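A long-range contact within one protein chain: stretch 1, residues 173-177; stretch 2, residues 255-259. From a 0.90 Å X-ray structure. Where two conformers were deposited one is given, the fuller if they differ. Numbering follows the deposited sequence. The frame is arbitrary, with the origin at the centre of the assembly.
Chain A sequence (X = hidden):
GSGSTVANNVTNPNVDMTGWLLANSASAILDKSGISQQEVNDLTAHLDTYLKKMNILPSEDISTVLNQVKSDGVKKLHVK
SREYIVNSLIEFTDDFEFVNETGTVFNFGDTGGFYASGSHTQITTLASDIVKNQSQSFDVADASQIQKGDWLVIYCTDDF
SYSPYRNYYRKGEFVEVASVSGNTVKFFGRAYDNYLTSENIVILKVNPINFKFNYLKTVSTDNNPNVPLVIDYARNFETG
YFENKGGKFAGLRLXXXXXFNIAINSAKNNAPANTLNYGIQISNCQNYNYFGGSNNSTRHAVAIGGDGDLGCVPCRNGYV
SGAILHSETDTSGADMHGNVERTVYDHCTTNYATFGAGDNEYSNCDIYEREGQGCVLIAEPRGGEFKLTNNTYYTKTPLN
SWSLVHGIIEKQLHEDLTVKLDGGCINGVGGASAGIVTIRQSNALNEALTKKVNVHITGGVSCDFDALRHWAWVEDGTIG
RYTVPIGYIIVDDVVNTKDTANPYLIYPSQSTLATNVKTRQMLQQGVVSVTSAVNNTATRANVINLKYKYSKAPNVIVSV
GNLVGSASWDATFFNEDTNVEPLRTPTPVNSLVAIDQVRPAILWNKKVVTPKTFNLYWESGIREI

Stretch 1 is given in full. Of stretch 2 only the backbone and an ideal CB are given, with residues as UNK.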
ATOM      1  N   GLU A 173     -15.043 -20.896 -10.396  1.00  4.56           N
ATOM      2  CA  GLU A 173     -14.959 -19.927  -9.316  1.00  4.64           C
ATOM      3  C   GLU A 173     -16.009 -20.259  -8.250  1.00  4.60           C
ATOM      4  O   GLU A 173     -16.951 -21.007  -8.505  1.00  5.38           O
ATOM      5  CB  GLU A 173     -15.125 -18.479  -9.831  1.00  5.02           C
ATOM      6  CG  GLU A 173     -16.435 -18.200 -10.537  1.00  5.70           C
ATOM      7  CD  GLU A 173     -16.276 -16.940 -11.382  1.00  5.80           C
ATOM      8  OE1 GLU A 173     -15.631 -17.025 -12.476  1.00  6.37           O
ATOM      9  OE2 GLU A 173     -16.717 -15.846 -10.959  1.00  6.80           O
ATOM     10  N   PHE A 174     -15.845 -19.665  -7.092  1.00  4.63           N
ATOM     11  CA  PHE A 174     -16.802 -19.748  -6.019  1.00  4.67           C
ATOM     12  C   PHE A 174     -17.718 -18.534  -6.035  1.00  4.86           C
ATOM     13  O   PHE A 174     -17.249 -17.418  -6.274  1.00  5.35           O
ATOM     14  CB  PHE A 174     -16.097 -19.783  -4.661  1.00  4.84           C
ATOM     15  CG  PHE A 174     -15.164 -20.958  -4.438  1.00  4.69           C
ATOM     16  CD1 PHE A 174     -15.320 -22.167  -5.094  1.00  5.08           C
ATOM     17  CD2 PHE A 174     -14.121 -20.834  -3.515  1.00  5.24           C
ATOM     18  CE1 PHE A 174     -14.453 -23.237  -4.832  1.00  5.23           C
ATOM     19  CE2 PHE A 174     -13.257 -21.900  -3.265  1.00  5.63           C
ATOM     20  CZ  PHE A 174     -13.437 -23.086  -3.933  1.00  5.63           C
ATOM     21  N   VAL A 175     -19.014 -18.749  -5.768  1.00  4.90           N
ATOM     22  CA  VAL A 175     -19.964 -17.671  -5.659  1.00  5.27           C
ATOM     23  C   VAL A 175     -20.851 -17.903  -4.423  1.00  5.20           C
ATOM     24  O   VAL A 175     -21.046 -19.033  -3.997  1.00  5.99           O
ATOM     25  CB  VAL A 175     -20.835 -17.473  -6.920  1.00  5.93           C
ATOM     26  CG1 VAL A 175     -19.953 -17.225  -8.150  1.00  7.02           C
ATOM     27  CG2 VAL A 175     -21.771 -18.656  -7.143  1.00  7.49           C
ATOM     28  N   GLU A 176     -21.393 -16.802  -3.916  1.00  5.61           N
ATOM     29  CA  GLU A 176     -22.453 -16.837  -2.907  1.00  5.41           C
ATOM     30  C   GLU A 176     -23.747 -16.322  -3.528  1.00  5.23           C
ATOM     31  O   GLU A 176     -23.785 -15.291  -4.182  1.00  5.60           O
ATOM     32  CB  GLU A 176     -22.094 -16.016  -1.673  1.00  6.46           C
ATOM     33  CG  GLU A 176     -23.201 -16.066  -0.628  1.00  8.09           C
ATOM     34  CD  GLU A 176     -22.809 -15.417   0.670  1.00 11.46           C
ATOM     35  OE1 GLU A 176     -22.062 -16.071   1.398  1.00 23.21           O
ATOM     36  OE2 GLU A 176     -23.239 -14.308   0.928  1.00 16.49           O
ATOM     37  N   VAL A 177     -24.823 -17.086  -3.303  1.00  5.46           N
ATOM     38  CA  VAL A 177     -26.111 -16.771  -3.891  1.00  5.47           C
ATOM     39  C   VAL A 177     -26.758 -15.576  -3.190  1.00  5.34           C
ATOM     40  O   VAL A 177     -26.913 -15.558  -1.968  1.00  6.30           O
ATOM     41  CB  VAL A 177     -27.024 -18.000  -3.806  1.00  5.97           C
ATOM     42  CG1 VAL A 177     -28.416 -17.677  -4.345  1.00  6.48           C
ATOM     43  CG2 VAL A 177     -26.412 -19.149  -4.568  1.00  6.69           C
ATOM     44  N   UNK A 255      -7.365 -25.641   1.294  1.00  4.63           N
ATOM     45  CA  UNK A 255      -7.809 -26.138   0.002  1.00  4.46           C
ATOM     46  C   UNK A 255      -9.273 -25.800  -0.212  1.00  4.34           C
ATOM     47  O   UNK A 255     -10.109 -26.076   0.641  1.00  4.59           O
ATOM     48  CB  UNK A 255      -7.586 -27.648  -0.105  1.00  4.46           C
ATOM     49  N   UNK A 256      -9.599 -25.218  -1.361  1.00  4.26           N
ATOM     50  CA  UNK A 256     -10.996 -24.938  -1.682  1.00  4.47           C
ATOM     51  C   UNK A 256     -11.669 -24.162  -0.534  1.00  4.34           C
ATOM     52  O   UNK A 256     -12.803 -24.426  -0.165  1.00  5.10           O
ATOM     53  CB  UNK A 256     -11.748 -26.241  -1.959  1.00  4.47           C
ATOM     54  N   UNK A 257     -10.948 -23.167  -0.017  1.00  4.60           N
ATOM     55  CA  UNK A 257     -11.451 -22.308   1.038  1.00  4.62           C
ATOM     56  C   UNK A 257     -11.785 -20.918   0.452  1.00  4.68           C
ATOM     57  O   UNK A 257     -11.244 -20.505  -0.570  1.00  5.21           O
ATOM     58  CB  UNK A 257     -10.429 -22.197   2.171  1.00  4.62           C
ATOM     59  N   UNK A 258     -12.690 -20.234   1.152  1.00  4.98           N
ATOM     60  CA  UNK A 258     -13.361 -19.054   0.599  1.00  4.90           C
ATOM     61  C   UNK A 258     -13.504 -18.024   1.711  1.00  5.14           C
ATOM     62  O   UNK A 258     -14.221 -18.272   2.691  1.00  6.09           O
ATOM     63  CB  UNK A 258     -14.724 -19.412   0.004  1.00  4.90           C
ATOM     64  N   UNK A 259     -12.839 -16.893   1.573  0.61  5.14           N
ATOM     65  CA  UNK A 259     -12.895 -15.792   2.578  0.61  5.54           C
ATOM     66  C   UNK A 259     -12.213 -16.202   3.882  0.61  5.45           C
ATOM     67  O   UNK A 259     -12.846 -16.595   4.857  0.61  6.26           O
ATOM     68  CB  UNK A 259     -14.345 -15.394   2.863  0.61  5.54           C
TER

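Position 255 lies beyond the reach of stretch 1. Nothing of that strand comes within 5.5 Å of its ideal CB, and its phi/psi of -124/130 is ordinary extended backbone. Almost any side chain would fit this contact. The deposited residue is Arg255. Its guanidinium is hydrogen-bonded elsewhere in the structure.

Position 256 has a left-handed phi/psi of 52/44, a conformation that glycine, asparagine or aspartate adopts readily and that beta-branched residues avoid. The CA-to-CB bond points sideways, with the ideal CB 4.1 Å from CZ of Phe174. Stretch 1 offers the edge of an aromatic ring here and no charge. Glycine would suit, as would a longer chain that can turn past the ring. The deposited residue is Arg256. Its CA is 3.8 Å from Phe174 CZ, near the plane of that ring. The side chain then leads away, and its guanidinium is hydrogen-bonded elsewhere.

Position 257 turns its CB away from stretch 1, so the strand says little about its side chain. Small, polar or apolar side chains would all be compatible with this contact. The contact is made by the backbone: its O is 3.6 Å from Phe174 CE2, at the edge of the ring. The deposited residue is Cys257, with chi1 m. Its nearest side-chain approach to stretch 1 is Cys257 CB to Phe174 CE2, 6.1 Å.

Position 258 faces the strand. Its CA is 7.5 Å from the CA of Phe174, its CB points toward stretch 1, and the ideal CB is 3.8 Å from Phe174 CD2. The surface ahead is the apolar side chain of Phe174 and the strand backbone beyond it. Extended phi/psi of -141/115 would accept a beta-branched residue. Valine, isoleucine, leucine, methionine or an aromatic would all be reasonable. The deposited residue is Phe258, with chi1 t. Phe174 CB sits over one face of its ring, 3.8 Å from the Phe258 centroid and 8° off the normal, a CH-pi contact. The two rings meet obliquely, with centroids 5.5 Å apart and planes at 58°.

Position 259 has positive phi (68/84), where the chain turns a corner. Glycine or asparagine would suit. Its CB points sideways, and Glu176 offers a carboxylate across a gap, so a polar group could be linked through water. The deposited residue is Asn259. A water donates to Asn259 OD1 at 3.3 Å and, weakly, to Glu176 OE1 at 3.5 Å.

Stretch 2, residues 255-259: RRCFN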
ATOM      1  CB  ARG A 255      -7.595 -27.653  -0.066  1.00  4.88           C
ATOM      2  CG  ARG A 255      -7.986 -28.298  -1.393  1.00  5.21           C
ATOM      3  CD  ARG A 255      -7.458 -29.705  -1.462  1.00  6.31           C
ATOM      4  NE  ARG A 255      -7.695 -30.389  -2.724  1.00  6.34           N
ATOM      5  CZ  ARG A 255      -8.500 -31.432  -2.906  1.00  6.16           C
ATOM      6  NH1 ARG A 255      -9.361 -31.808  -2.006  1.00  8.21           N
ATOM      7  NH2 ARG A 255      -8.429 -32.072  -4.068  1.00  7.49           N
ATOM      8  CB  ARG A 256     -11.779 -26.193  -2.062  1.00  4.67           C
ATOM      9  CG  ARG A 256     -11.213 -26.876  -3.324  1.00  4.79           C
ATOM     10  CD  ARG A 256     -11.990 -28.121  -3.746  1.00  5.18           C
ATOM     11  NE  ARG A 256     -11.999 -29.122  -2.676  1.00  5.55           N
ATOM     12  CZ  ARG A 256     -12.473 -30.331  -2.820  1.00  6.36           C
ATOM     13  NH1 ARG A 256     -12.916 -30.786  -3.971  1.00  7.29           N
ATOM     14  NH2 ARG A 256     -12.498 -31.135  -1.762  1.00  6.90           N
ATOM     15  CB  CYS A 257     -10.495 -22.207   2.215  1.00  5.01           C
ATOM     16  SG  CYS A 257     -10.358 -23.743   3.179  1.00  5.31           S
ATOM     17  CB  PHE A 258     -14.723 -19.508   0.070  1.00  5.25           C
ATOM     18  CG  PHE A 258     -15.586 -18.548  -0.717  1.00  5.62           C
ATOM     19  CD1 PHE A 258     -15.104 -17.429  -1.379  1.00  6.19           C
ATOM     20  CD2 PHE A 258     -16.937 -18.832  -0.871  1.00  7.28           C
ATOM     21  CE1 PHE A 258     -15.940 -16.655  -2.145  1.00  7.80           C
ATOM     22  CE2 PHE A 258     -17.773 -18.086  -1.662  1.00  8.84           C
ATOM     23  CZ  PHE A 258     -17.266 -16.981  -2.307  1.00  8.84           C
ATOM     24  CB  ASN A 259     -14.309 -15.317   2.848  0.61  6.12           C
ATOM     25  CG  ASN A 259     -15.097 -15.072   1.580  0.61  6.43           C
ATOM     26  OD1 ASN A 259     -16.235 -15.606   1.564  0.61  9.27           O
ATOM     27  ND2 ASN A 259     -14.628 -14.362   0.673  0.61  6.25           N
TER
HETATM   28  O   HOH W   1     -19.072 -14.920   0.087  0.60 17.73           O
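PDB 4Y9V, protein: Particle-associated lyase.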